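PDB 2GPR: PTS system glucose-specific EIIA component from Mycoplasma capricolum, which probably relays a phosphoryl group from phospho-HPr to the EIIB domain of the glucose permease, driving phosphorylation of glucose as it crosses the membrane. Local coordinates for residues N45-P50 with V108-K113; T61-G66 with L76-L81. All blocks are in the same frame, centred on the assembly; numbering follows the deposited sequence.

Contact 1: residues N45-P50 with V108-K113; sequences NDFHAP and VTVDLK
Phe47 and Val108 form the antiparallel hydrogen-bonded pair that joins strand 46-48 to strand 106-110. Phe47 N gives a nearly straight bond (176°) to Val108 O at 3.1 Å, while the return bond from Val108 N to Phe47 O is weak at 3.4 Å. Beside this pair, Asp46 and Thr109 make the non-hydrogen-bonded one, their side chains lying side by side on the opposite side of the sheet from Phe47.

The Phe47 ring carries the apolar part. Its CE1 edge meets Leu112 CD1 near the ring plane at 4.2 Å; Phe47 CD1 lies 4.2 Å from Val110 CG2, which comes in obliquely, and Phe47 CB rests near Val108 CG1. Leu112 follows an inverse gamma turn centred on Asp111, which N-caps helix 112-118 by bonding Ser114 N through OD1. The Asn45 side chain crosses that of Leu112 obliquely, with Asn45 ND2 3.8 Å from Leu112 CB.

Further out, Pro42 packs on Phe47 and Leu112, and Phe91 backs Val108 and Val110. The axes of 46-48 and 108-110 approach to 5.1 Å at 147°, hence antiparallel; 46-48 is an outer strand of a small sheet completed by 91-93, within the mainly beta EIIA fold.

Contact 2: residues T61-G66 with L76-L81; sequences TKHAFG and LLHIGL
His63 turns the edge of its imidazole toward the face of His78 in an offset edge-to-face pair. The planes stand at 82° and the centroids are 5.7 Å apart; the nearest atoms are His63 CD2 and His78 NE2, at 4.2 Å. The first torsions place the two CG atoms: His63 CG between its backbone N and carbonyl carbon (chi1 65°), His78 CG anti to its own N (chi1 -177°). His63 O lies over one face of the His78 ring. Ala64 CB approaches the same ring obliquely, 4.1 Å from His78 CD2, and His78 ND1 makes a weak, bent bond to Gly80 O, which may help to steady the ring.

On the sheet face carrying Phe65 and Leu77, the edge of the Phe65 ring meets Ile79 CD1, just beyond the strand, 3.9 Å from Phe65 CE2, and Leu77 CD1 comes in obliquely.

Phe65 N bonds Leu77 O at 2.7 Å, Leu77 N bonds Phe65 O at 3.1 Å, and Ile79 N reaches His63 O at 2.9 Å. Phe29 meets the His78 ring edge-to-face, and the Phe59 ring lies against that of His63 at a shallow inclination. This antiparallel hairpin of strands 64-68 and 74-78 presents the two-histidine site of glucose-type EIIA domains: by similarity, His78 becomes the tele-phosphohistidine intermediate and His63 supports phospho-donor activity, both probably binding a zinc ion shared with glycerol kinase.

The centres of contacts 1 and 2 lie about 10 Å apart, and their apolar sides meet directly. Val108 CG1 is 3.5 Å from Phe65 CE2, and Phe47 CD2 is 3.7 Å from Ile79 CG1, so the three-stranded sheet of contact 1 packs against the seven-stranded sheet holding the hairpin of contact 2. Along the chain the order is 45-50, 61-66, 76-81, 108-113: the hairpin is made between the two strands that contact 1 pairs. The Phe65 and Ile79 side chains thus face this shared core, while His63 and His78 meet on the hairpin's other side, where the probable phosphotransfer site lies.

Contact 1: residues N45-P50 with V108-K113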
loop_
_atom_site.group_PDB
_atom_site.type_symbol
_atom_site.label_atom_id
_atom_site.label_comp_id
_atom_site.label_asym_id
_atom_site.label_seq_id
_atom_site.Cartn_x
_atom_site.Cartn_y
_atom_site.Cartn_z
ATOM N N ASN A 45 10.778 8.176 -0.822
ATOM C CA ASN A 45 10.419 8.137 0.568
ATOM C C ASN A 45 8.965 8.356 0.818
ATOM O O ASN A 45 8.368 7.764 1.748
ATOM C CB ASN A 45 11.215 9.159 1.343
ATOM C CG ASN A 45 12.629 9.156 0.848
ATOM O OD1 ASN A 45 12.922 9.914 -0.094
ATOM N ND2 ASN A 45 13.433 8.160 1.288
ATOM N N ASP A 46 8.408 9.199 -0.025
ATOM C CA ASP A 46 7.011 9.528 0.039
ATOM C C ASP A 46 6.070 8.390 -0.397
ATOM O O ASP A 46 6.201 7.775 -1.445
ATOM C CB ASP A 46 6.722 10.882 -0.587
ATOM C CG ASP A 46 7.791 11.911 -0.191
ATOM O OD1 ASP A 46 8.196 11.790 1.056
ATOM O OD2 ASP A 46 8.211 12.791 -0.938
ATOM N N PHE A 47 5.162 8.044 0.483
ATOM C CA PHE A 47 4.216 7.050 0.177
ATOM C C PHE A 47 2.914 7.784 0.055
ATOM O O PHE A 47 2.627 8.642 0.903
ATOM C CB PHE A 47 4.176 5.959 1.232
ATOM C CG PHE A 47 5.369 5.068 1.184
ATOM C CD1 PHE A 47 6.610 5.544 1.599
ATOM C CD2 PHE A 47 5.254 3.752 0.735
ATOM C CE1 PHE A 47 7.722 4.712 1.539
ATOM C CE2 PHE A 47 6.360 2.903 0.658
ATOM C CZ PHE A 47 7.604 3.417 1.021
ATOM N N HIS A 48 2.185 7.519 -1.056
ATOM C CA HIS A 48 0.961 8.212 -1.360
ATOM C C HIS A 48 -0.177 7.255 -1.359
ATOM O O HIS A 48 0.021 6.092 -1.490
ATOM C CB HIS A 48 1.029 8.886 -2.753
ATOM C CG HIS A 48 1.940 10.073 -2.827
ATOM N ND1 HIS A 48 3.299 9.929 -3.007
ATOM C CD2 HIS A 48 1.690 11.402 -2.671
ATOM C CE1 HIS A 48 3.833 11.160 -2.987
ATOM N NE2 HIS A 48 2.889 12.066 -2.790
ATOM N N ALA A 49 -1.379 7.753 -1.277
ATOM C CA ALA A 49 -2.520 6.919 -1.362
ATOM C C ALA A 49 -2.679 6.273 -2.771
ATOM O O ALA A 49 -2.671 6.933 -3.821
ATOM C CB ALA A 49 -3.747 7.733 -0.968
ATOM N N PRO A 50 -2.905 4.975 -2.772
ATOM C CA PRO A 50 -3.114 4.168 -3.979
ATOM C C PRO A 50 -4.487 4.314 -4.593
ATOM O O PRO A 50 -4.686 4.017 -5.748
ATOM C CB PRO A 50 -2.960 2.727 -3.519
ATOM C CG PRO A 50 -2.584 2.735 -2.014
ATOM C CD PRO A 50 -2.444 4.180 -1.594
ATOM N N VAL A 108 2.609 9.563 4.226
ATOM C CA VAL A 108 3.682 9.770 5.140
ATOM C C VAL A 108 5.053 9.857 4.430
ATOM O O VAL A 108 5.211 9.551 3.235
ATOM C CB VAL A 108 3.658 8.610 6.126
ATOM C CG1 VAL A 108 3.879 7.376 5.307
ATOM C CG2 VAL A 108 4.695 8.716 7.248
ATOM N N THR A 109 6.044 10.283 5.202
ATOM C CA THR A 109 7.379 10.335 4.711
ATOM C C THR A 109 8.253 9.461 5.600
ATOM O O THR A 109 8.269 9.607 6.831
ATOM C CB THR A 109 7.903 11.772 4.539
ATOM O OG1 THR A 109 6.876 12.568 3.971
ATOM C CG2 THR A 109 9.190 11.795 3.669
ATOM N N VAL A 110 8.908 8.476 4.979
ATOM C CA VAL A 110 9.735 7.537 5.737
ATOM C C VAL A 110 11.237 7.689 5.592
ATOM O O VAL A 110 11.782 7.662 4.500
ATOM C CB VAL A 110 9.398 6.106 5.406
ATOM C CG1 VAL A 110 10.186 5.190 6.327
ATOM C CG2 VAL A 110 7.917 5.894 5.597
ATOM N N ASP A 111 11.928 7.712 6.713
ATOM C CA ASP A 111 13.357 7.736 6.609
ATOM C C ASP A 111 13.793 6.363 6.237
ATOM O O ASP A 111 14.311 5.641 7.094
ATOM C CB ASP A 111 14.042 8.149 7.892
ATOM C CG ASP A 111 15.506 8.422 7.732
ATOM O OD1 ASP A 111 16.139 7.655 6.897
ATOM O OD2 ASP A 111 16.099 9.160 8.468
ATOM N N LEU A 112 13.661 6.071 4.951
ATOM C CA LEU A 112 14.029 4.805 4.397
ATOM C C LEU A 112 15.416 4.358 4.786
ATOM O O LEU A 112 15.584 3.185 5.181
ATOM C CB LEU A 112 13.775 4.727 2.883
ATOM C CG LEU A 112 12.609 3.806 2.545
ATOM C CD1 LEU A 112 11.425 4.116 3.438
ATOM C CD2 LEU A 112 12.225 3.913 1.060
ATOM N N LYS A 113 16.417 5.276 4.690
ATOM C CA LYS A 113 17.785 4.915 5.073
ATOM C C LYS A 113 17.847 4.426 6.486
ATOM O O LYS A 113 18.497 3.438 6.764
ATOM C CB LYS A 113 18.819 5.996 4.907
ATOM C CG LYS A 113 20.155 5.636 5.575
ATOM C CD LYS A 113 21.272 6.676 5.353
ATOM C CE LYS A 113 22.539 6.420 6.166
ATOM N NZ LYS A 113 23.379 5.307 5.665
#

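Contact 2: residues T61-G66 with L76-L81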
loop_
_atom_site.group_PDB
_atom_site.type_symbol
_atom_site.label_atom_id
_atom_site.label_comp_id
_atom_site.label_asym_id
_atom_site.label_seq_id
_atom_site.Cartn_x
_atom_site.Cartn_y
_atom_site.Cartn_z
ATOM N N THR A 61 1.988 4.469 15.197
ATOM C CA THR A 61 3.262 4.025 14.732
ATOM C C THR A 61 3.531 4.441 13.271
ATOM O O THR A 61 4.654 4.399 12.788
ATOM C CB THR A 61 3.395 2.537 15.017
ATOM O OG1 THR A 61 2.225 1.905 14.530
ATOM C CG2 THR A 61 3.588 2.345 16.533
ATOM N N LYS A 62 2.471 4.844 12.584
ATOM C CA LYS A 62 2.510 5.387 11.223
ATOM C C LYS A 62 3.121 4.505 10.140
ATOM O O LYS A 62 3.594 5.007 9.123
ATOM C CB LYS A 62 3.252 6.720 11.301
ATOM C CG LYS A 62 2.616 7.646 12.331
ATOM C CD LYS A 62 3.477 8.830 12.750
ATOM C CE LYS A 62 4.399 8.543 13.956
ATOM N NZ LYS A 62 5.784 9.092 13.792
ATOM N N HIS A 63 3.124 3.208 10.356
ATOM C CA HIS A 63 3.799 2.285 9.450
ATOM C C HIS A 63 2.852 1.572 8.489
ATOM O O HIS A 63 3.314 0.831 7.609
ATOM C CB HIS A 63 4.567 1.221 10.267
ATOM C CG HIS A 63 3.578 0.378 11.026
ATOM N ND1 HIS A 63 2.722 0.934 11.982
ATOM C CD2 HIS A 63 3.257 -0.943 10.916
ATOM C CE1 HIS A 63 1.932 -0.050 12.445
ATOM N NE2 HIS A 63 2.241 -1.196 11.841
ATOM N N ALA A 64 1.542 1.735 8.715
ATOM C CA ALA A 64 0.575 1.046 7.894
ATOM C C ALA A 64 -0.694 1.890 7.673
ATOM O O ALA A 64 -1.154 2.541 8.574
ATOM C CB ALA A 64 0.306 -0.291 8.530
ATOM N N PHE A 65 -1.248 1.926 6.454
ATOM C CA PHE A 65 -2.383 2.758 6.225
ATOM C C PHE A 65 -3.482 1.981 5.585
ATOM O O PHE A 65 -3.250 1.413 4.558
ATOM C CB PHE A 65 -1.948 3.919 5.312
ATOM C CG PHE A 65 -0.903 4.770 5.977
ATOM C CD1 PHE A 65 -1.294 5.791 6.843
ATOM C CD2 PHE A 65 0.458 4.477 5.889
ATOM C CE1 PHE A 65 -0.355 6.563 7.541
ATOM C CE2 PHE A 65 1.413 5.252 6.563
ATOM C CZ PHE A 65 1.009 6.304 7.386
ATOM N N GLY A 66 -4.669 2.002 6.172
ATOM C CA GLY A 66 -5.834 1.302 5.662
ATOM C C GLY A 66 -6.862 2.244 5.027
ATOM O O GLY A 66 -7.350 3.217 5.624
ATOM N N LEU A 76 -4.807 -2.425 2.126
ATOM C CA LEU A 76 -3.782 -2.055 3.077
ATOM C C LEU A 76 -2.379 -1.791 2.456
ATOM O O LEU A 76 -1.828 -2.595 1.694
ATOM C CB LEU A 76 -3.757 -3.079 4.235
ATOM C CG LEU A 76 -2.698 -2.866 5.300
ATOM C CD1 LEU A 76 -3.293 -2.114 6.476
ATOM C CD2 LEU A 76 -2.259 -4.235 5.798
ATOM N N LEU A 77 -1.818 -0.629 2.788
ATOM C CA LEU A 77 -0.464 -0.204 2.467
ATOM C C LEU A 77 0.327 -0.390 3.770
ATOM O O LEU A 77 -0.049 0.131 4.816
ATOM C CB LEU A 77 -0.422 1.303 2.091
ATOM C CG LEU A 77 0.821 1.848 1.374
ATOM C CD1 LEU A 77 1.229 3.189 1.956
ATOM C CD2 LEU A 77 2.001 0.882 1.183
ATOM N N HIS A 78 1.401 -1.152 3.711
ATOM C CA HIS A 78 2.173 -1.458 4.845
ATOM C C HIS A 78 3.612 -1.270 4.542
ATOM O O HIS A 78 4.149 -2.048 3.780
ATOM C CB HIS A 78 1.889 -2.895 5.154
ATOM C CG HIS A 78 2.584 -3.378 6.373
ATOM N ND1 HIS A 78 3.971 -3.490 6.401
ATOM C CD2 HIS A 78 2.078 -3.847 7.555
ATOM C CE1 HIS A 78 4.273 -4.017 7.573
ATOM N NE2 HIS A 78 3.171 -4.223 8.299
ATOM N N ILE A 79 4.213 -0.174 5.057
ATOM C CA ILE A 79 5.573 0.109 4.748
ATOM C C ILE A 79 6.513 -0.864 5.381
ATOM O O ILE A 79 6.498 -1.026 6.592
ATOM C CB ILE A 79 5.999 1.528 5.033
ATOM C CG1 ILE A 79 5.141 2.475 4.214
ATOM C CG2 ILE A 79 7.495 1.695 4.652
ATOM C CD1 ILE A 79 3.812 2.767 4.859
ATOM N N GLY A 80 7.375 -1.488 4.540
ATOM C CA GLY A 80 8.382 -2.458 4.979
ATOM C C GLY A 80 7.798 -3.636 5.767
ATOM O O GLY A 80 6.654 -4.020 5.629
ATOM N N LEU A 81 8.627 -4.195 6.598
ATOM C CA LEU A 81 8.322 -5.316 7.428
ATOM C C LEU A 81 8.768 -4.962 8.886
ATOM O O LEU A 81 9.744 -4.232 9.094
ATOM C CB LEU A 81 9.076 -6.557 6.873
ATOM C CG LEU A 81 8.302 -7.428 5.873
ATOM C CD1 LEU A 81 7.380 -6.630 4.971
ATOM C CD2 LEU A 81 9.259 -8.210 5.003
#